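Local coordinates for periplasmic His/Glu/Gln/Arg/opine family-binding protein (Silicibacter pomeroyi, PDB 3I6V) that binds lysine between its two lobes and probably delivers amino acids of this kind to an ABC transporter as its periplasmic receptor, at residues Ser95-Ser100 with Asp147-Asp152; Thr133-Ile138 with Arg153-Pro158. All blocks are in the same frame, centred on the assembly; numbering follows the deposited sequence.

Both contacts lie in the same lobe of this family 3 solute-binding protein, their centres about 9 Å apart. Contact 1 joins two antiparallel strands of the lobe's sheet; contact 2 joins the helices that precede and follow the strand 148-152, so that strand links the two directly. They meet where both helices lie against these strands: L156 CD1 comes 3.4 Å from S95 O, and on the other helix T137 OG1 lies 3.5 Å from V149 CG2. The bound lysine is nearer contact 2, where the side chain of P134 is about 4 Å from it, than contact 1, where that of A151 is about 7 Å away.

Contact 1. Residues Ser95-Ser100 with Asp147-Asp152; sequences SYVATS and DAVFAD
Y96 and F150 meet on one face of a two-strand antiparallel ladder, a non-hydrogen-bonded pair whose CA atoms are 4.5 Å apart. With F150 CG anti to its backbone N (chi1 -174°) and Y96 CG beside its own (chi1 -65°), CD1 of F150 comes to sit 3.5 Å above the plane of the Y96 ring, over its centre. The planes are inclined at 38°, so the pair is neither a parallel stack nor edge-to-face. The helix 116-123 covers this face, with Y120 stacked on F150 and I121 touching both side chains. An alanine in place of Y96 would probably leave one side of F150 without its partner and give that ring more freedom to turn.

The other face carries V97 and V149, lying side by side with V97 CB 3.7 Å from V149 CG1; branched residues suit extended backbone, and V97 touches L156 and V160 of helix 153-162. Four backbone bonds tie S95 to A151 and V97 to V149. Between them, the CA-H groups of Y96 and F150 point at V149 O and S95 O.

Toward exposed T99 and partly exposed D147 the packing thins. A98 CB and A148 CB stand 4.2 Å apart, small enough for closely spaced strands, and beyond them a water replaces direct pairing: it accepts from T99 N at 2.8 Å and donates to D147 O at 2.7 Å. The direct bonds thus hold the register beside the apolar Y96/F150 and V97/V149 pairs, whereas the water bridge probably leaves the T99 end more adaptable.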
ATOM      1  N   SER A  95      -4.008   3.849  11.244  1.00 25.91           N
ATOM      2  CA  SER A  95      -4.559   4.931  12.074  1.00 26.08           C
ATOM      3  C   SER A  95      -5.985   5.231  11.694  1.00 25.43           C
ATOM      4  O   SER A  95      -6.431   4.892  10.589  1.00 24.57           O
ATOM      5  CB  SER A  95      -3.765   6.228  11.898  1.00 26.59           C
ATOM      6  OG  SER A  95      -2.389   6.027  12.092  1.00 30.55           O
ATOM      7  N   TYR A  96      -6.698   5.871  12.622  1.00 25.43           N
ATOM      8  CA  TYR A  96      -8.049   6.341  12.371  1.00 25.88           C
ATOM      9  C   TYR A  96      -8.000   7.817  11.996  1.00 25.79           C
ATOM     10  O   TYR A  96      -7.235   8.594  12.570  1.00 25.73           O
ATOM     11  CB  TYR A  96      -8.962   6.181  13.581  1.00 25.08           C
ATOM     12  CG  TYR A  96      -9.231   4.763  14.014  1.00 26.32           C
ATOM     13  CD1 TYR A  96      -8.371   4.117  14.911  1.00 26.84           C
ATOM     14  CD2 TYR A  96     -10.346   4.075  13.543  1.00 26.01           C
ATOM     15  CE1 TYR A  96      -8.614   2.792  15.326  1.00 27.59           C
ATOM     16  CE2 TYR A  96     -10.604   2.779  13.950  1.00 27.02           C
ATOM     17  CZ  TYR A  96      -9.738   2.149  14.836  1.00 27.21           C
ATOM     18  OH  TYR A  96     -10.020   0.873  15.213  1.00 30.21           O
ATOM     19  N   VAL A  97      -8.846   8.185  11.051  1.00 27.46           N
ATOM     20  CA  VAL A  97      -9.006   9.599  10.672  1.00 27.88           C
ATOM     21  C   VAL A  97     -10.475   9.961  10.655  1.00 28.33           C
ATOM     22  O   VAL A  97     -11.307   9.184  10.206  1.00 28.83           O
ATOM     23  CB  VAL A  97      -8.318   9.959   9.326  1.00 27.97           C
ATOM     24  CG1 VAL A  97      -8.890  11.289   8.751  1.00 26.57           C
ATOM     25  CG2 VAL A  97      -6.849  10.128   9.543  1.00 26.61           C
ATOM     26  N   ALA A  98     -10.785  11.160  11.168  1.00 29.16           N
ATOM     27  CA  ALA A  98     -12.163  11.586  11.310  1.00 30.29           C
ATOM     28  C   ALA A  98     -12.316  13.109  11.069  1.00 31.00           C
ATOM     29  O   ALA A  98     -11.324  13.824  10.889  1.00 31.14           O
ATOM     30  CB  ALA A  98     -12.671  11.206  12.731  1.00 29.10           C
ATOM     31  N   THR A  99     -13.556  13.584  11.099  1.00 33.20           N
ATOM     32  CA  THR A  99     -13.838  15.038  10.990  1.00 35.08           C
ATOM     33  C   THR A  99     -13.919  15.757  12.363  1.00 36.57           C
ATOM     34  O   THR A  99     -13.914  16.990  12.418  1.00 36.75           O
ATOM     35  CB  THR A  99     -15.122  15.309  10.190  1.00 34.43           C
ATOM     36  OG1 THR A  99     -16.232  14.708  10.862  1.00 35.67           O
ATOM     37  CG2 THR A  99     -15.033  14.724   8.765  1.00 33.70           C
ATOM     38  N   SER A 100     -13.993  14.998  13.462  1.00 37.96           N
ATOM     39  CA  SER A 100     -13.923  15.591  14.816  1.00 39.68           C
ATOM     40  C   SER A 100     -13.153  14.699  15.780  1.00 40.63           C
ATOM     41  O   SER A 100     -13.027  13.495  15.558  1.00 40.75           O
ATOM     42  CB  SER A 100     -15.317  15.874  15.374  1.00 39.35           C
ATOM     43  OG  SER A 100     -15.995  14.663  15.662  1.00 41.14           O
ATOM     44  N   ASP A 147     -18.277   7.353  10.303  1.00 35.12           N
ATOM     45  CA  ASP A 147     -17.685   8.018  11.480  1.00 33.49           C
ATOM     46  C   ASP A 147     -16.178   8.251  11.407  1.00 31.95           C
ATOM     47  O   ASP A 147     -15.648   9.234  11.942  1.00 31.55           O
ATOM     48  CB  ASP A 147     -18.062   7.210  12.745  1.00 34.61           C
ATOM     49  CG  ASP A 147     -19.567   7.237  13.016  1.00 37.42           C
ATOM     50  OD1 ASP A 147     -20.259   6.186  12.928  1.00 38.87           O
ATOM     51  OD2 ASP A 147     -20.071   8.356  13.266  1.00 40.57           O
ATOM     52  N   ALA A 148     -15.465   7.323  10.769  1.00 30.05           N
ATOM     53  CA  ALA A 148     -14.029   7.455  10.601  1.00 28.11           C
ATOM     54  C   ALA A 148     -13.551   6.492   9.511  1.00 26.19           C
ATOM     55  O   ALA A 148     -14.294   5.632   9.055  1.00 26.75           O
ATOM     56  CB  ALA A 148     -13.292   7.176  11.929  1.00 29.38           C
ATOM     57  N   VAL A 149     -12.311   6.662   9.106  1.00 24.96           N
ATOM     58  CA  VAL A 149     -11.669   5.732   8.178  1.00 23.98           C
ATOM     59  C   VAL A 149     -10.471   5.146   8.916  1.00 23.10           C
ATOM     60  O   VAL A 149      -9.770   5.870   9.639  1.00 24.59           O
ATOM     61  CB  VAL A 149     -11.205   6.435   6.861  1.00 23.26           C
ATOM     62  CG1 VAL A 149     -10.370   7.684   7.187  1.00 22.32           C
ATOM     63  CG2 VAL A 149     -10.406   5.465   5.979  1.00 22.44           C
ATOM     64  N   PHE A 150     -10.230   3.850   8.713  1.00 21.88           N
ATOM     65  CA  PHE A 150      -9.040   3.183   9.266  1.00 21.12           C
ATOM     66  C   PHE A 150      -8.179   2.729   8.091  1.00 20.00           C
ATOM     67  O   PHE A 150      -8.630   1.950   7.259  1.00 19.92           O
ATOM     68  CB  PHE A 150      -9.494   1.991  10.119  1.00 20.10           C
ATOM     69  CG  PHE A 150      -8.378   1.293  10.869  1.00 20.88           C
ATOM     70  CD1 PHE A 150      -7.645   1.968  11.854  1.00 20.25           C
ATOM     71  CD2 PHE A 150      -8.090  -0.052  10.603  1.00 17.43           C
ATOM     72  CE1 PHE A 150      -6.623   1.306  12.561  1.00 21.97           C
ATOM     73  CE2 PHE A 150      -7.089  -0.735  11.290  1.00 18.66           C
ATOM     74  CZ  PHE A 150      -6.347  -0.058  12.278  1.00 19.44           C
ATOM     75  N   ALA A 151      -6.946   3.222   8.029  1.00 19.97           N
ATOM     76  CA  ALA A 151      -6.101   3.027   6.862  1.00 20.77           C
ATOM     77  C   ALA A 151      -4.659   3.158   7.237  1.00 21.60           C
ATOM     78  O   ALA A 151      -4.322   3.481   8.372  1.00 22.73           O
ATOM     79  CB  ALA A 151      -6.454   4.106   5.753  1.00 20.65           C
ATOM     80  N   ASP A 152      -3.796   2.948   6.259  1.00 22.33           N
ATOM     81  CA  ASP A 152      -2.368   3.053   6.461  1.00 23.28           C
ATOM     82  C   ASP A 152      -2.011   4.485   6.824  1.00 24.36           C
ATOM     83  O   ASP A 152      -2.506   5.449   6.167  1.00 23.75           O
ATOM     84  CB  ASP A 152      -1.689   2.668   5.171  1.00 23.03           C
ATOM     85  CG  ASP A 152      -0.220   2.728   5.260  1.00 27.83           C
ATOM     86  OD1 ASP A 152       0.386   1.760   5.780  1.00 25.95           O
ATOM     87  OD2 ASP A 152       0.333   3.736   4.748  1.00 31.07           O
TER
HETATM   88  O   HOH W   1     -15.761  11.822  11.131  1.00 31.07           O

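Contact 2. Residues Thr133-Ile138 with Arg153-Pro158; sequences TPEETI and RDYLVP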
ATOM      1  N   THR A 133     -11.806   1.732  -3.486  1.00 24.50           N
ATOM      2  CA  THR A 133     -10.587   2.518  -3.689  1.00 24.17           C
ATOM      3  C   THR A 133     -10.256   3.298  -2.437  1.00 23.96           C
ATOM      4  O   THR A 133     -11.149   3.530  -1.617  1.00 25.31           O
ATOM      5  CB  THR A 133     -10.733   3.538  -4.867  1.00 25.01           C
ATOM      6  OG1 THR A 133     -11.632   4.576  -4.455  1.00 22.28           O
ATOM      7  CG2 THR A 133     -11.220   2.852  -6.189  1.00 25.35           C
ATOM      8  N   PRO A 134      -8.996   3.737  -2.279  1.00 23.45           N
ATOM      9  CA  PRO A 134      -8.652   4.510  -1.086  1.00 23.63           C
ATOM     10  C   PRO A 134      -9.397   5.872  -1.039  1.00 24.86           C
ATOM     11  O   PRO A 134      -9.910   6.291   0.011  1.00 23.27           O
ATOM     12  CB  PRO A 134      -7.154   4.734  -1.255  1.00 23.73           C
ATOM     13  CG  PRO A 134      -6.684   3.531  -2.120  1.00 23.43           C
ATOM     14  CD  PRO A 134      -7.814   3.499  -3.127  1.00 23.81           C
ATOM     15  N   GLU A 135      -9.485   6.549  -2.182  1.00 25.64           N
ATOM     16  CA  GLU A 135     -10.186   7.828  -2.190  1.00 26.23           C
ATOM     17  C   GLU A 135     -11.646   7.714  -1.742  1.00 25.04           C
ATOM     18  O   GLU A 135     -12.150   8.623  -1.102  1.00 26.04           O
ATOM     19  CB  GLU A 135     -10.070   8.542  -3.550  1.00 27.06           C
ATOM     20  CG  GLU A 135     -10.700  10.001  -3.532  1.00 31.10           C
ATOM     21  CD  GLU A 135     -10.210  10.940  -2.367  1.00 36.94           C
ATOM     22  OE1 GLU A 135      -9.011  10.869  -1.922  1.00 34.01           O
ATOM     23  OE2 GLU A 135     -11.057  11.780  -1.908  1.00 38.97           O
ATOM     24  N   GLU A 136     -12.326   6.626  -2.064  1.00 25.36           N
ATOM     25  CA  GLU A 136     -13.721   6.435  -1.630  1.00 26.90           C
ATOM     26  C   GLU A 136     -13.895   6.359  -0.095  1.00 26.42           C
ATOM     27  O   GLU A 136     -14.913   6.809   0.461  1.00 26.18           O
ATOM     28  CB  GLU A 136     -14.345   5.203  -2.293  1.00 27.02           C
ATOM     29  CG  GLU A 136     -14.762   5.428  -3.766  1.00 31.92           C
ATOM     30  CD  GLU A 136     -14.855   4.125  -4.584  1.00 37.53           C
ATOM     31  OE1 GLU A 136     -14.760   3.015  -4.017  1.00 38.99           O
ATOM     32  OE2 GLU A 136     -15.013   4.215  -5.832  1.00 42.88           O
ATOM     33  N   THR A 137     -12.914   5.772   0.586  1.00 25.45           N
ATOM     34  CA  THR A 137     -12.922   5.760   2.059  1.00 25.04           C
ATOM     35  C   THR A 137     -12.788   7.162   2.632  1.00 25.92           C
ATOM     36  O   THR A 137     -13.406   7.466   3.648  1.00 27.21           O
ATOM     37  CB  THR A 137     -11.798   4.844   2.673  1.00 24.51           C
ATOM     38  OG1 THR A 137     -10.505   5.431   2.461  1.00 22.02           O
ATOM     39  CG2 THR A 137     -11.835   3.449   2.032  1.00 22.42           C
ATOM     40  N   ILE A 138     -11.980   8.015   2.007  1.00 26.54           N
ATOM     41  CA  ILE A 138     -11.820   9.393   2.501  1.00 27.16           C
ATOM     42  C   ILE A 138     -13.128  10.162   2.262  1.00 28.45           C
ATOM     43  O   ILE A 138     -13.624  10.871   3.161  1.00 28.32           O
ATOM     44  CB  ILE A 138     -10.648  10.141   1.804  1.00 27.37           C
ATOM     45  CG1 ILE A 138      -9.331   9.378   1.957  1.00 25.21           C
ATOM     46  CG2 ILE A 138     -10.525  11.582   2.310  1.00 26.20           C
ATOM     47  CD1 ILE A 138      -8.973   8.978   3.419  1.00 21.45           C
ATOM     48  N   ARG A 153      -1.174   4.632   7.856  1.00 23.47           N
ATOM     49  CA  ARG A 153      -0.819   5.934   8.378  1.00 25.09           C
ATOM     50  C   ARG A 153      -0.083   6.759   7.315  1.00 25.97           C
ATOM     51  O   ARG A 153      -0.313   7.973   7.202  1.00 26.20           O
ATOM     52  CB  ARG A 153       0.044   5.844   9.645  1.00 25.38           C
ATOM     53  CG  ARG A 153       0.311   7.242  10.273  1.00 27.93           C
ATOM     54  CD  ARG A 153       1.071   7.203  11.625  1.00 30.49           C
ATOM     55  NE  ARG A 153       1.357   8.580  11.988  1.00 34.31           N
ATOM     56  CZ  ARG A 153       0.514   9.378  12.639  1.00 33.58           C
ATOM     57  NH1 ARG A 153      -0.666   8.935  13.074  1.00 31.56           N
ATOM     58  NH2 ARG A 153       0.875  10.625  12.887  1.00 35.38           N
ATOM     59  N   ASP A 154       0.802   6.131   6.549  1.00 26.05           N
ATOM     60  CA  ASP A 154       1.520   6.900   5.557  1.00 27.86           C
ATOM     61  C   ASP A 154       0.660   7.388   4.392  1.00 27.60           C
ATOM     62  O   ASP A 154       0.997   8.405   3.759  1.00 27.82           O
ATOM     63  CB  ASP A 154       2.779   6.185   5.097  1.00 28.71           C
ATOM     64  CG  ASP A 154       3.836   6.142   6.202  1.00 33.74           C
ATOM     65  OD1 ASP A 154       3.580   6.685   7.301  1.00 37.08           O
ATOM     66  OD2 ASP A 154       4.897   5.559   5.978  1.00 38.60           O
ATOM     67  N   TYR A 155      -0.443   6.683   4.132  1.00 25.71           N
ATOM     68  CA  TYR A 155      -1.412   7.136   3.157  1.00 25.14           C
ATOM     69  C   TYR A 155      -2.156   8.356   3.753  1.00 25.19           C
ATOM     70  O   TYR A 155      -2.382   9.387   3.063  1.00 24.04           O
ATOM     71  CB  TYR A 155      -2.394   6.007   2.811  1.00 24.31           C
ATOM     72  CG  TYR A 155      -3.586   6.462   1.981  1.00 25.22           C
ATOM     73  CD1 TYR A 155      -3.430   6.889   0.651  1.00 25.12           C
ATOM     74  CD2 TYR A 155      -4.864   6.466   2.529  1.00 25.53           C
ATOM     75  CE1 TYR A 155      -4.550   7.305  -0.113  1.00 25.48           C
ATOM     76  CE2 TYR A 155      -5.962   6.866   1.799  1.00 26.55           C
ATOM     77  CZ  TYR A 155      -5.807   7.304   0.496  1.00 27.61           C
ATOM     78  OH  TYR A 155      -6.940   7.727  -0.159  1.00 28.36           O
ATOM     79  N   LEU A 156      -2.527   8.244   5.022  1.00 23.74           N
ATOM     80  CA  LEU A 156      -3.323   9.297   5.699  1.00 24.92           C
ATOM     81  C   LEU A 156      -2.559  10.591   6.046  1.00 25.98           C
ATOM     82  O   LEU A 156      -3.164  11.658   6.013  1.00 26.66           O
ATOM     83  CB  LEU A 156      -4.038   8.768   6.945  1.00 24.54           C
ATOM     84  CG  LEU A 156      -5.097   7.692   6.705  1.00 24.03           C
ATOM     85  CD1 LEU A 156      -5.435   6.963   8.041  1.00 24.33           C
ATOM     86  CD2 LEU A 156      -6.377   8.215   6.009  1.00 22.85           C
ATOM     87  N   VAL A 157      -1.267  10.510   6.344  1.00 26.50           N
ATOM     88  CA  VAL A 157      -0.511  11.705   6.763  1.00 28.05           C
ATOM     89  C   VAL A 157      -0.672  12.902   5.773  1.00 28.88           C
ATOM     90  O   VAL A 157      -1.123  13.965   6.202  1.00 28.26           O
ATOM     91  CB  VAL A 157       0.967  11.417   7.136  1.00 28.35           C
ATOM     92  CG1 VAL A 157       1.811  12.744   7.192  1.00 29.57           C
ATOM     93  CG2 VAL A 157       1.061  10.653   8.514  1.00 30.47           C
ATOM     94  N   PRO A 158      -0.375  12.708   4.458  1.00 29.25           N
ATOM     95  CA  PRO A 158      -0.529  13.861   3.544  1.00 29.35           C
ATOM     96  C   PRO A 158      -1.981  14.292   3.396  1.00 29.08           C
ATOM     97  O   PRO A 158      -2.259  15.462   3.160  1.00 29.65           O
ATOM     98  CB  PRO A 158       0.028  13.331   2.196  1.00 29.43           C
ATOM     99  CG  PRO A 158       0.922  12.144   2.580  1.00 30.23           C
ATOM    100  CD  PRO A 158       0.156  11.524   3.749  1.00 28.92           C
TER
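The phenol end of Y155 reaches across to the first turn of the helix 134-138, where its OH lies 3.2 Å from P134 CB. CG of Y155 is anti to the backbone N (chi1 170°), and from there the ring extends until its OH meets P134 and I138; a long, flat residue suits this place because the short helix axes are 12.2 Å apart. Proline suits the first turn, where its missing N-H costs no helix bond, and its CB packs obliquely against the ring.

I138 meets Y155 tip to tip, its CG1 3.6 Å from the tyrosine OH. Its CG1 is anti to the carbonyl carbon (chi1 -56°), and a further turn at chi2 (-52°) places CD1 3.7 Å from CD2 of L156, which slides past it in the opposite direction. The slender end of isoleucine lets this one methyl touch Y155 CE2 as well.

The helix start is fixed by a capping box: E136 N donates to T133 OG1 at 3.2 Å, and T133 N to E136 OE1, met from above the carboxylate plane. T137 OG1 gives its proton to a lone pair of P134 O at 2.7 Å, so this buried hydroxyl is satisfied within its own helix.

P134, at the N-terminus of helix 134-142, borders the bound lysine, and the Y155 ring meets that of Y15, another pocket residue. A ligand held between two alpha/beta lobes is characteristic of periplasmic binding proteins; here strand 148-152 connects the two helices within one lobe.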